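Local coordinates for hypothetical protein (Mus musculus, PDB 1VKB) that probably acts as a gamma-glutamylamine cyclotransferase of the AIG2-like family, splitting gamma-glutamylamines to release 5-oxoproline and a free amine, at residues A[21-25]-A[77-81]; A[31-37]-A[85-90]; A[99-105]-A[123-129]. One frame throughout, in Å; residues are numbered along the deposited sequence.

Contact 1 of 3, residues A[21-25]-A[77-81]. With FMT (formic acid), chain D; FMT (formic acid), chain C.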
loop_
_atom_site.group_PDB
_atom_site.type_symbol
_atom_site.label_atom_id
_atom_site.label_comp_id
_atom_site.label_asym_id
_atom_site.label_seq_id
_atom_site.Cartn_x
_atom_site.Cartn_y
_atom_site.Cartn_z
ATOM N N THR A 21 0.240 1.091 5.853
ATOM C CA THR A 21 -0.560 1.410 7.068
ATOM C C THR A 21 -2.034 1.073 6.895
ATOM O O THR A 21 -2.792 1.073 7.868
ATOM C CB THR A 21 -0.438 2.883 7.489
ATOM O OG1 THR A 21 -1.061 3.733 6.517
ATOM C CG2 THR A 21 0.984 3.311 7.564
ATOM N N LEU A 22 -2.446 0.845 5.651
ATOM C CA LEU A 22 -3.828 0.448 5.335
ATOM C C LEU A 22 -4.191 -1.013 5.564
ATOM O O LEU A 22 -5.378 -1.345 5.601
ATOM C CB LEU A 22 -4.224 0.866 3.910
ATOM C CG LEU A 22 -4.235 2.373 3.657
ATOM C CD1 LEU A 22 -4.387 2.638 2.158
ATOM C CD2 LEU A 22 -5.318 3.072 4.402
ATOM N N LYS A 23 -3.201 -1.883 5.725
ATOM C CA LYS A 23 -3.427 -3.288 5.988
ATOM C C LYS A 23 -4.148 -3.548 7.312
ATOM O O LYS A 23 -4.027 -2.772 8.274
ATOM C CB LYS A 23 -2.108 -4.054 6.044
ATOM C CG LYS A 23 -1.331 -4.175 4.725
ATOM C CD LYS A 23 -0.195 -5.245 4.833
ATOM C CE LYS A 23 0.839 -4.899 5.905
ATOM N NZ LYS A 23 1.942 -5.936 5.955
ATOM N N ARG A 24 -4.832 -4.692 7.381
ATOM C CA ARG A 24 -5.373 -5.192 8.650
ATOM C C ARG A 24 -4.301 -5.144 9.702
ATOM O O ARG A 24 -3.156 -5.503 9.462
ATOM C CB ARG A 24 -5.877 -6.621 8.520
ATOM C CG ARG A 24 -7.208 -6.720 7.796
ATOM C CD ARG A 24 -7.727 -8.121 7.693
ATOM N NE ARG A 24 -9.139 -8.113 7.308
ATOM C CZ ARG A 24 -9.856 -9.226 7.180
ATOM N NH1 ARG A 24 -9.286 -10.405 7.367
ATOM N NH2 ARG A 24 -11.123 -9.164 6.837
ATOM N N GLY A 25 -4.659 -4.631 10.862
ATOM C CA GLY A 25 -3.731 -4.589 11.958
ATOM C C GLY A 25 -2.705 -3.502 11.915
ATOM O O GLY A 25 -1.836 -3.435 12.812
ATOM N N GLY A 77 1.130 -8.089 0.803
ATOM C CA GLY A 77 0.061 -7.194 1.203
ATOM C C GLY A 77 -1.258 -7.885 1.058
ATOM O O GLY A 77 -1.345 -9.124 0.989
ATOM N N GLU A 78 -2.288 -7.060 1.056
ATOM C CA GLU A 78 -3.644 -7.547 1.096
ATOM C C GLU A 78 -4.414 -7.015 -0.103
ATOM O O GLU A 78 -4.301 -5.855 -0.490
ATOM C CB GLU A 78 -4.320 -7.131 2.385
ATOM C CG GLU A 78 -3.699 -7.805 3.608
ATOM C CD GLU A 78 -4.209 -7.260 4.900
ATOM O OE1 GLU A 78 -4.875 -6.193 4.927
ATOM O OE2 GLU A 78 -3.912 -7.911 5.891
ATOM N N ILE A 79 -5.247 -7.886 -0.639
ATOM C CA ILE A 79 -6.160 -7.543 -1.746
ATOM C C ILE A 79 -7.550 -7.229 -1.229
ATOM O O ILE A 79 -8.140 -8.022 -0.482
ATOM C CB ILE A 79 -6.209 -8.683 -2.749
ATOM C CG1 ILE A 79 -4.785 -9.051 -3.231
ATOM C CG2 ILE A 79 -7.124 -8.339 -3.903
ATOM C CD1 ILE A 79 -4.733 -10.370 -3.968
ATOM N N TYR A 80 -8.078 -6.073 -1.652
ATOM C CA TYR A 80 -9.466 -5.681 -1.352
ATOM C C TYR A 80 -10.207 -5.413 -2.622
ATOM O O TYR A 80 -9.614 -4.993 -3.605
ATOM C CB TYR A 80 -9.520 -4.386 -0.500
ATOM C CG TYR A 80 -9.034 -4.618 0.897
ATOM C CD1 TYR A 80 -7.678 -4.709 1.154
ATOM C CD2 TYR A 80 -9.919 -4.739 1.950
ATOM C CE1 TYR A 80 -7.207 -4.950 2.431
ATOM C CE2 TYR A 80 -9.460 -5.001 3.239
ATOM C CZ TYR A 80 -8.093 -5.098 3.457
ATOM O OH TYR A 80 -7.596 -5.376 4.708
ATOM N N GLU A 81 -11.514 -5.617 -2.597
ATOM C CA GLU A 81 -12.373 -5.106 -3.658
ATOM C C GLU A 81 -13.075 -3.873 -3.096
ATOM O O GLU A 81 -13.728 -3.971 -2.042
ATOM C CB GLU A 81 -13.358 -6.178 -4.137
ATOM C CG GLU A 81 -14.087 -5.730 -5.369
ATOM C CD GLU A 81 -14.971 -6.794 -6.000
ATOM O OE1 GLU A 81 -15.654 -7.522 -5.263
ATOM O OE2 GLU A 81 -14.999 -6.878 -7.242
HETATM C C FMT D . -11.301 -5.408 6.674
HETATM O O1 FMT D . -12.117 -6.245 6.298
HETATM O O2 FMT D . -10.505 -5.650 7.558
HETATM C C FMT C . -0.778 1.260 1.533
HETATM O O1 FMT C . -0.750 0.357 0.670
HETATM O O2 FMT C . -0.965 1.163 2.774
HETATM O O HOH W 1 -2.306 -7.431 7.819
#
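Arg-24 is tied to the carboxylate of Glu-78 by one backbone hydrogen bond and one water bridge. Arg-24 N donates to Glu-78 OE1 over 2.9 Å, nearly straight at 168° and on the syn side. Tyr-80 OH gives a second bond to Glu-78 OE1, 2.8 Å long, from the other face of the carboxylate plane. The other oxygen, Glu-78 OE2, accepts from a water at 2.6 Å that also donates to Arg-24 O. Two donors on one oxygen and a water on the other probably restrain the carboxylate's rotation. Glu-78 reaches the loop because its CG stands anti to the carbonyl carbon (chi1 -67°) and the chain beyond is extended.

The two basic side chains take their polar partners outside the pair of segments. Lys-23 NZ stays 6.2 Å from Glu-78 OE2 and bonds instead to Tyr-145 O. The guanidinium of Arg-24 clasps a formic acid molecule edge-on, NE meeting its O2 at 2.8 Å and NH2 its O1 at 3.1 Å, and forms a cation-pi contact with Phe-42. A second formic acid molecule accepts from Leu-22 N at 3.3 Å and from Tyr-19 N; both probably come from the crystallisation liquor, but this one lies at the Tyr-Gly-Thr-Leu loop characteristic of the gamma-glutamyl cyclotransferase-like fold and may mark the substrate pocket.

Van der Waals contact completes it: Arg-24 CG rests 3.4 Å from Tyr-80 OH, and Lys-23 CD lies against Gly-77 CA.

The loop follows strand 14-18, which pairs antiparallel with strand 76-82, while Val-31 of helix 30-33 packs on Leu-22.

Contact 2 of 3, residues A[31-37]-A[85-90]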
loop_
_atom_site.group_PDB
_atom_site.type_symbol
_atom_site.label_atom_id
_atom_site.label_comp_id
_atom_site.label_asym_id
_atom_site.label_seq_id
_atom_site.Cartn_x
_atom_site.Cartn_y
_atom_site.Cartn_z
ATOM N N VAL A 31 -9.592 3.545 8.297
ATOM C CA VAL A 31 -10.219 4.347 7.234
ATOM C C VAL A 31 -10.902 3.468 6.196
ATOM O O VAL A 31 -11.847 3.911 5.556
ATOM C CB VAL A 31 -9.242 5.332 6.523
ATOM C CG1 VAL A 31 -8.613 6.289 7.516
ATOM C CG2 VAL A 31 -8.208 4.589 5.737
ATOM N N MET A 32 -10.439 2.227 6.042
ATOM C CA MET A 32 -11.066 1.275 5.133
ATOM C C MET A 32 -12.350 0.665 5.719
ATOM O O MET A 32 -13.179 0.130 4.965
ATOM C CB MET A 32 -10.098 0.163 4.771
ATOM C CG MET A 32 -8.867 0.670 4.010
ATOM S SD MET A 32 -7.904 -0.727 3.403
ATOM C CE MET A 32 -8.696 -0.791 1.813
ATOM N N LEU A 33 -12.489 0.701 7.046
ATOM C CA LEU A 33 -13.670 0.155 7.744
ATOM C C LEU A 33 -14.752 1.189 7.993
ATOM O O LEU A 33 -15.832 0.864 8.440
ATOM C CB LEU A 33 -13.236 -0.382 9.095
ATOM C CG LEU A 33 -12.212 -1.521 9.133
ATOM C CD1 LEU A 33 -11.903 -1.887 10.568
ATOM C CD2 LEU A 33 -12.747 -2.683 8.367
ATOM N N ASP A 34 -14.446 2.452 7.741
ATOM C CA ASP A 34 -15.390 3.538 7.928
ATOM C C ASP A 34 -16.285 3.657 6.707
ATOM O O ASP A 34 -15.881 4.121 5.655
ATOM C CB ASP A 34 -14.592 4.835 8.199
ATOM C CG ASP A 34 -15.447 5.963 8.707
ATOM O OD1 ASP A 34 -16.645 6.029 8.328
ATOM O OD2 ASP A 34 -14.992 6.833 9.489
ATOM N N HIS A 35 -17.552 3.251 6.852
ATOM C CA HIS A 35 -18.460 3.201 5.718
ATOM C C HIS A 35 -18.819 4.565 5.169
ATOM O O HIS A 35 -19.343 4.646 4.088
ATOM C CB HIS A 35 -19.779 2.498 6.093
ATOM C CG HIS A 35 -19.634 1.037 6.357
ATOM N ND1 HIS A 35 -18.598 0.513 7.099
ATOM C CD2 HIS A 35 -20.418 -0.011 6.009
ATOM C CE1 HIS A 35 -18.738 -0.799 7.181
ATOM N NE2 HIS A 35 -19.837 -1.142 6.532
ATOM N N SER A 36 -18.520 5.647 5.884
ATOM C CA SER A 36 -18.714 6.973 5.307
ATOM C C SER A 36 -17.745 7.221 4.129
ATOM O O SER A 36 -17.923 8.183 3.359
ATOM C CB SER A 36 -18.543 8.083 6.367
ATOM O OG SER A 36 -17.203 8.154 6.839
ATOM N N HIS A 37 -16.743 6.355 3.970
ATOM C CA HIS A 37 -15.774 6.485 2.856
ATOM C C HIS A 37 -16.101 5.592 1.686
ATOM O O HIS A 37 -15.471 5.722 0.655
ATOM C CB HIS A 37 -14.371 6.108 3.312
ATOM C CG HIS A 37 -13.873 6.955 4.434
ATOM N ND1 HIS A 37 -12.958 6.495 5.357
ATOM C CD2 HIS A 37 -14.124 8.245 4.748
ATOM C CE1 HIS A 37 -12.713 7.456 6.231
ATOM N NE2 HIS A 37 -13.410 8.526 5.888
ATOM N N GLN A 85 -16.300 5.173 -4.638
ATOM C CA GLN A 85 -16.231 6.191 -3.561
ATOM C C GLN A 85 -15.008 5.955 -2.706
ATOM O O GLN A 85 -14.292 6.884 -2.351
ATOM C CB GLN A 85 -17.465 6.134 -2.676
ATOM C CG GLN A 85 -17.468 7.190 -1.542
ATOM C CD GLN A 85 -18.671 7.080 -0.606
ATOM O OE1 GLN A 85 -19.531 6.198 -0.760
ATOM N NE2 GLN A 85 -18.726 7.985 0.383
ATOM N N MET A 86 -14.807 4.710 -2.305
ATOM C CA MET A 86 -13.646 4.336 -1.501
ATOM C C MET A 86 -12.357 4.566 -2.291
ATOM O O MET A 86 -11.366 5.026 -1.734
ATOM C CB MET A 86 -13.739 2.873 -1.087
ATOM C CG MET A 86 -12.526 2.367 -0.285
ATOM S SD MET A 86 -12.208 3.218 1.283
ATOM C CE MET A 86 -13.561 2.604 2.270
ATOM N N LEU A 87 -12.342 4.204 -3.566
ATOM C CA LEU A 87 -11.141 4.466 -4.389
ATOM C C LEU A 87 -10.776 5.954 -4.416
ATOM O O LEU A 87 -9.576 6.349 -4.255
ATOM C CB LEU A 87 -11.336 3.918 -5.821
ATOM C CG LEU A 87 -10.114 3.866 -6.716
ATOM C CD1 LEU A 87 -9.033 2.969 -6.109
ATOM C CD2 LEU A 87 -10.559 3.364 -8.110
ATOM N N ARG A 88 -11.780 6.797 -4.640
ATOM C CA ARG A 88 -11.498 8.242 -4.635
ATOM C C ARG A 88 -11.108 8.747 -3.225
ATOM O O ARG A 88 -10.326 9.693 -3.081
ATOM C CB ARG A 88 -12.682 9.011 -5.149
ATOM C CG ARG A 88 -12.932 8.757 -6.624
ATOM C CD ARG A 88 -14.155 9.424 -7.187
ATOM N NE ARG A 88 -14.411 10.768 -6.651
ATOM C CZ ARG A 88 -13.840 11.883 -7.071
ATOM N NH1 ARG A 88 -12.941 11.877 -8.038
ATOM N NH2 ARG A 88 -14.166 13.033 -6.506
ATOM N N PHE A 89 -11.685 8.155 -2.200
ATOM C CA PHE A 89 -11.314 8.543 -0.796
ATOM C C PHE A 89 -9.829 8.220 -0.564
ATOM O O PHE A 89 -9.088 9.055 -0.035
ATOM C CB PHE A 89 -12.174 7.875 0.266
ATOM C CG PHE A 89 -11.559 7.998 1.627
ATOM C CD1 PHE A 89 -11.690 9.166 2.339
ATOM C CD2 PHE A 89 -10.729 7.011 2.104
ATOM C CE1 PHE A 89 -11.046 9.318 3.585
ATOM C CE2 PHE A 89 -10.092 7.156 3.310
ATOM C CZ PHE A 89 -10.252 8.314 4.043
ATOM N N LEU A 90 -9.408 7.014 -0.952
ATOM C CA LEU A 90 -8.036 6.592 -0.768
ATOM C C LEU A 90 -7.071 7.446 -1.582
ATOM O O LEU A 90 -5.953 7.754 -1.104
ATOM C CB LEU A 90 -7.871 5.099 -1.048
ATOM C CG LEU A 90 -8.559 4.144 -0.087
ATOM C CD1 LEU A 90 -8.469 2.686 -0.504
ATOM C CD2 LEU A 90 -8.048 4.328 1.380
#
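The imidazole of His-37 lies flat on the Phe-89 ring, a face-to-face stack with centroids 3.6 Å apart and planes at 8°. On the opposite face of the imidazole sits Asp-34 CG, toward the rim, and at its edge His-37 ND1 donates to Val-31 O over 2.8 Å in the ring plane, straight at 174° and on a lone pair of the carbonyl. This stack ties the 3-10 turn 35-37 to helix 84-93 in the gamma-glutamyl cyclotransferase-like fold. Phe-89 CG stands anti to the backbone N (chi1 165°), which lays the ring against the imidazole. Replacing His-37 by an alanine would remove the imidazole, and one face of Phe-89 would probably lose its stacking partner and Val-31 O its side-chain donor. The turn is also braced from within: Asp-34 OD1 takes both Ser-36 N, an Asx turn, and Ser-36 OG. Val-31 CB meets Phe-89 CE2 at 3.8 Å, its side chain crossing the phenyl at about a right angle. Met-86, bent at chi2 and chi3, brings its CE to 3.7 Å from both Met-32 O and His-37 CB.

Contact 3 of 3, residues A[99-105]-A[123-129]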
loop_
_atom_site.group_PDB
_atom_site.type_symbol
_atom_site.label_atom_id
_atom_site.label_comp_id
_atom_site.label_asym_id
_atom_site.label_seq_id
_atom_site.Cartn_x
_atom_site.Cartn_y
_atom_site.Cartn_z
ATOM N N MET A 99 2.020 12.855 -3.589
ATOM C CA MET A 99 2.728 12.076 -2.569
ATOM C C MET A 99 2.871 10.625 -3.052
ATOM O O MET A 99 3.961 10.020 -2.948
ATOM C CB MET A 99 1.871 12.137 -1.271
ATOM C CG MET A 99 2.234 11.269 -0.041
ATOM S SD MET A 99 1.039 11.301 1.380
ATOM C CE MET A 99 2.022 10.682 2.741
ATOM N N TYR A 100 1.754 10.084 -3.551
ATOM C CA TYR A 100 1.711 8.808 -4.216
ATOM C C TYR A 100 1.023 8.979 -5.553
ATOM O O TYR A 100 0.391 9.995 -5.803
ATOM C CB TYR A 100 0.903 7.811 -3.383
ATOM C CG TYR A 100 1.514 7.345 -2.070
ATOM C CD1 TYR A 100 1.255 8.016 -0.906
ATOM C CD2 TYR A 100 2.279 6.214 -2.002
ATOM C CE1 TYR A 100 1.746 7.587 0.293
ATOM C CE2 TYR A 100 2.794 5.785 -0.801
ATOM C CZ TYR A 100 2.516 6.483 0.350
ATOM O OH TYR A 100 2.957 6.106 1.612
ATOM N N GLN A 101 1.234 8.006 -6.430
ATOM C CA GLN A 101 0.517 7.928 -7.683
ATOM C C GLN A 101 -0.095 6.524 -7.704
ATOM O O GLN A 101 0.571 5.526 -7.389
ATOM C CB GLN A 101 1.464 8.152 -8.846
ATOM C CG GLN A 101 2.207 9.460 -8.842
ATOM C CD GLN A 101 3.397 9.480 -7.924
ATOM O OE1 GLN A 101 4.208 8.545 -7.901
ATOM N NE2 GLN A 101 3.506 10.553 -7.138
ATOM N N ARG A 102 -1.376 6.442 -8.058
ATOM C CA ARG A 102 -2.013 5.163 -8.114
ATOM C C ARG A 102 -1.620 4.457 -9.401
ATOM O O ARG A 102 -1.813 5.005 -10.511
ATOM C CB ARG A 102 -3.524 5.349 -8.064
ATOM C CG ARG A 102 -4.300 4.011 -8.151
ATOM C CD ARG A 102 -5.685 4.028 -7.511
ATOM N NE ARG A 102 -6.544 5.187 -7.811
ATOM C CZ ARG A 102 -7.291 5.329 -8.936
ATOM N NH1 ARG A 102 -7.203 4.498 -9.957
ATOM N NH2 ARG A 102 -8.061 6.372 -9.078
ATOM N N THR A 103 -1.136 3.226 -9.265
ATOM C CA THR A 103 -0.567 2.461 -10.374
ATOM C C THR A 103 -1.143 1.048 -10.398
ATOM O O THR A 103 -1.303 0.445 -9.364
ATOM C CB THR A 103 0.974 2.417 -10.161
ATOM O OG1 THR A 103 1.496 3.765 -10.179
ATOM C CG2 THR A 103 1.609 1.785 -11.313
ATOM N N ALA A 104 -1.461 0.505 -11.578
ATOM C CA ALA A 104 -2.100 -0.827 -11.649
ATOM C C ALA A 104 -0.946 -1.829 -11.736
ATOM O O ALA A 104 -0.075 -1.636 -12.569
ATOM C CB ALA A 104 -2.938 -0.912 -12.865
ATOM N N LEU A 105 -0.889 -2.831 -10.860
ATOM C CA LEU A 105 0.172 -3.823 -10.874
ATOM C C LEU A 105 -0.404 -5.238 -10.784
ATOM O O LEU A 105 -1.480 -5.446 -10.242
ATOM C CB LEU A 105 1.115 -3.623 -9.669
ATOM C CG LEU A 105 1.894 -2.331 -9.450
ATOM C CD1 LEU A 105 2.702 -2.456 -8.128
ATOM C CD2 LEU A 105 2.813 -2.068 -10.657
ATOM N N GLN A 123 -4.928 -8.216 -11.203
ATOM C CA GLN A 123 -4.462 -6.829 -11.376
ATOM C C GLN A 123 -5.107 -5.961 -10.309
ATOM O O GLN A 123 -6.329 -5.977 -10.141
ATOM C CB GLN A 123 -4.838 -6.261 -12.757
ATOM C CG GLN A 123 -4.049 -4.991 -13.108
ATOM C CD GLN A 123 -2.655 -5.318 -13.701
ATOM O OE1 GLN A 123 -2.311 -6.477 -13.851
ATOM N NE2 GLN A 123 -1.898 -4.293 -14.053
ATOM N N CYS A 124 -4.302 -5.135 -9.620
ATOM C CA CYS A 124 -4.773 -4.318 -8.525
ATOM C C CYS A 124 -4.163 -2.930 -8.649
ATOM O O CYS A 124 -3.018 -2.808 -9.056
ATOM C CB CYS A 124 -4.256 -4.863 -7.205
ATOM S SG CYS A 124 -4.836 -6.511 -6.759
ATOM N N PHE A 125 -4.912 -1.917 -8.280
ATOM C CA PHE A 125 -4.340 -0.624 -8.052
ATOM C C PHE A 125 -3.458 -0.676 -6.764
ATOM O O PHE A 125 -3.838 -1.234 -5.718
ATOM C CB PHE A 125 -5.397 0.451 -7.871
ATOM C CG PHE A 125 -6.146 0.802 -9.134
ATOM C CD1 PHE A 125 -5.486 1.156 -10.301
ATOM C CD2 PHE A 125 -7.543 0.758 -9.146
ATOM C CE1 PHE A 125 -6.214 1.433 -11.472
ATOM C CE2 PHE A 125 -8.238 1.062 -10.323
ATOM C CZ PHE A 125 -7.571 1.388 -11.457
ATOM N N VAL A 126 -2.333 0.014 -6.838
ATOM C CA VAL A 126 -1.390 0.103 -5.711
ATOM C C VAL A 126 -0.915 1.546 -5.644
ATOM O O VAL A 126 -0.740 2.176 -6.701
ATOM C CB VAL A 126 -0.157 -0.810 -5.952
ATOM C CG1 VAL A 126 0.778 -0.774 -4.733
ATOM C CG2 VAL A 126 -0.591 -2.244 -6.203
ATOM N N TYR A 127 -0.771 2.082 -4.433
ATOM C CA TYR A 127 -0.218 3.436 -4.243
ATOM C C TYR A 127 1.323 3.342 -4.252
ATOM O O TYR A 127 1.912 2.855 -3.298
ATOM C CB TYR A 127 -0.787 4.071 -2.959
ATOM C CG TYR A 127 -2.264 4.331 -3.145
ATOM C CD1 TYR A 127 -2.694 5.395 -3.953
ATOM C CD2 TYR A 127 -3.230 3.490 -2.588
ATOM C CE1 TYR A 127 -4.041 5.617 -4.185
ATOM C CE2 TYR A 127 -4.616 3.681 -2.866
ATOM C CZ TYR A 127 -4.992 4.755 -3.626
ATOM O OH TYR A 127 -6.317 4.974 -3.888
ATOM N N THR A 128 1.942 3.695 -5.391
ATOM C CA THR A 128 3.416 3.706 -5.536
ATOM C C THR A 128 3.887 5.144 -5.488
ATOM O O THR A 128 3.083 6.049 -5.483
ATOM C CB THR A 128 3.841 3.046 -6.839
ATOM O OG1 THR A 128 3.277 3.766 -7.947
ATOM C CG2 THR A 128 3.259 1.671 -6.933
ATOM N N THR A 129 5.191 5.375 -5.449
ATOM C CA THR A 129 5.675 6.729 -5.576
ATOM C C THR A 129 6.940 6.861 -6.399
ATOM O O THR A 129 7.860 6.053 -6.264
ATOM C CB THR A 129 5.810 7.418 -4.248
ATOM O OG1 THR A 129 6.229 8.761 -4.499
ATOM C CG2 THR A 129 6.904 6.826 -3.394
HETATM O O HOH W 2 4.528 5.913 -8.991
#
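Gln-123 folds its amide back on the antiparallel partner strand, NE2 coming to 3.5 Å from Ala-104 C. Cys-124 forms a hydrogen-bonded pair with Leu-105, bonded in both directions. Phe-125, opposite Ala-104, turns one ring face to Arg-102: Arg-102 CZ stands 4.5 Å from the centroid of the Phe-125 ring, a cation-pi contact with NH1 over the centre and the planes 68° apart. Val-126 pairs with Thr-103 through two backbone bonds and sets CG2 3.8 Å from Leu-105 CD1. Tyr-127 runs alongside Arg-102, pointing the same way; Asp-91 forms a salt bridge with Arg-102 NH2 and accepts a hydrogen bond from Tyr-127 OH. Thr-128, bonded to Gln-101 through the backbone, holds OG1 between its backbone N and carbonyl carbon (chi1 61°), where it forms a 2.9 Å hydrogen bond with Thr-103 OG1, either hydroxyl a possible donor. A water links Thr-128 OG1 to Gln-101 OE1. Thr-129 OG1 donates to Met-99 O over 3.0 Å and is also bonded to Thr-131 N. The two antiparallel strands are joined differently on their two faces: hydroxyls and aliphatic groups meet beside Thr-103, whereas Asp-91 and the Phe-125 ring confine the arginine on the other and probably stabilise its charge.

Overall arrangement
Contacts 1 and 3 both involve one mixed sheet and lie on opposite sides of the chain's centre, their own centres about 14 Å apart; Ile-79 CG2 meets Cys-124 SG where they touch. Contact 2 lies farther out, about 13 Å from contact 1 and 16 Å from contact 3 between centres. Helix 84-93 connects them in sequence, following strand 76-82 and preceding strand 101-109, and in space: Leu-90 packs on Leu-22, and Leu-87 on Phe-125 and Tyr-127. Along the chain the segments of contacts 1 and 2 alternate, whereas contact 3 opens after both have closed. The signature loop is thus held between sheet and helices within a single compact domain.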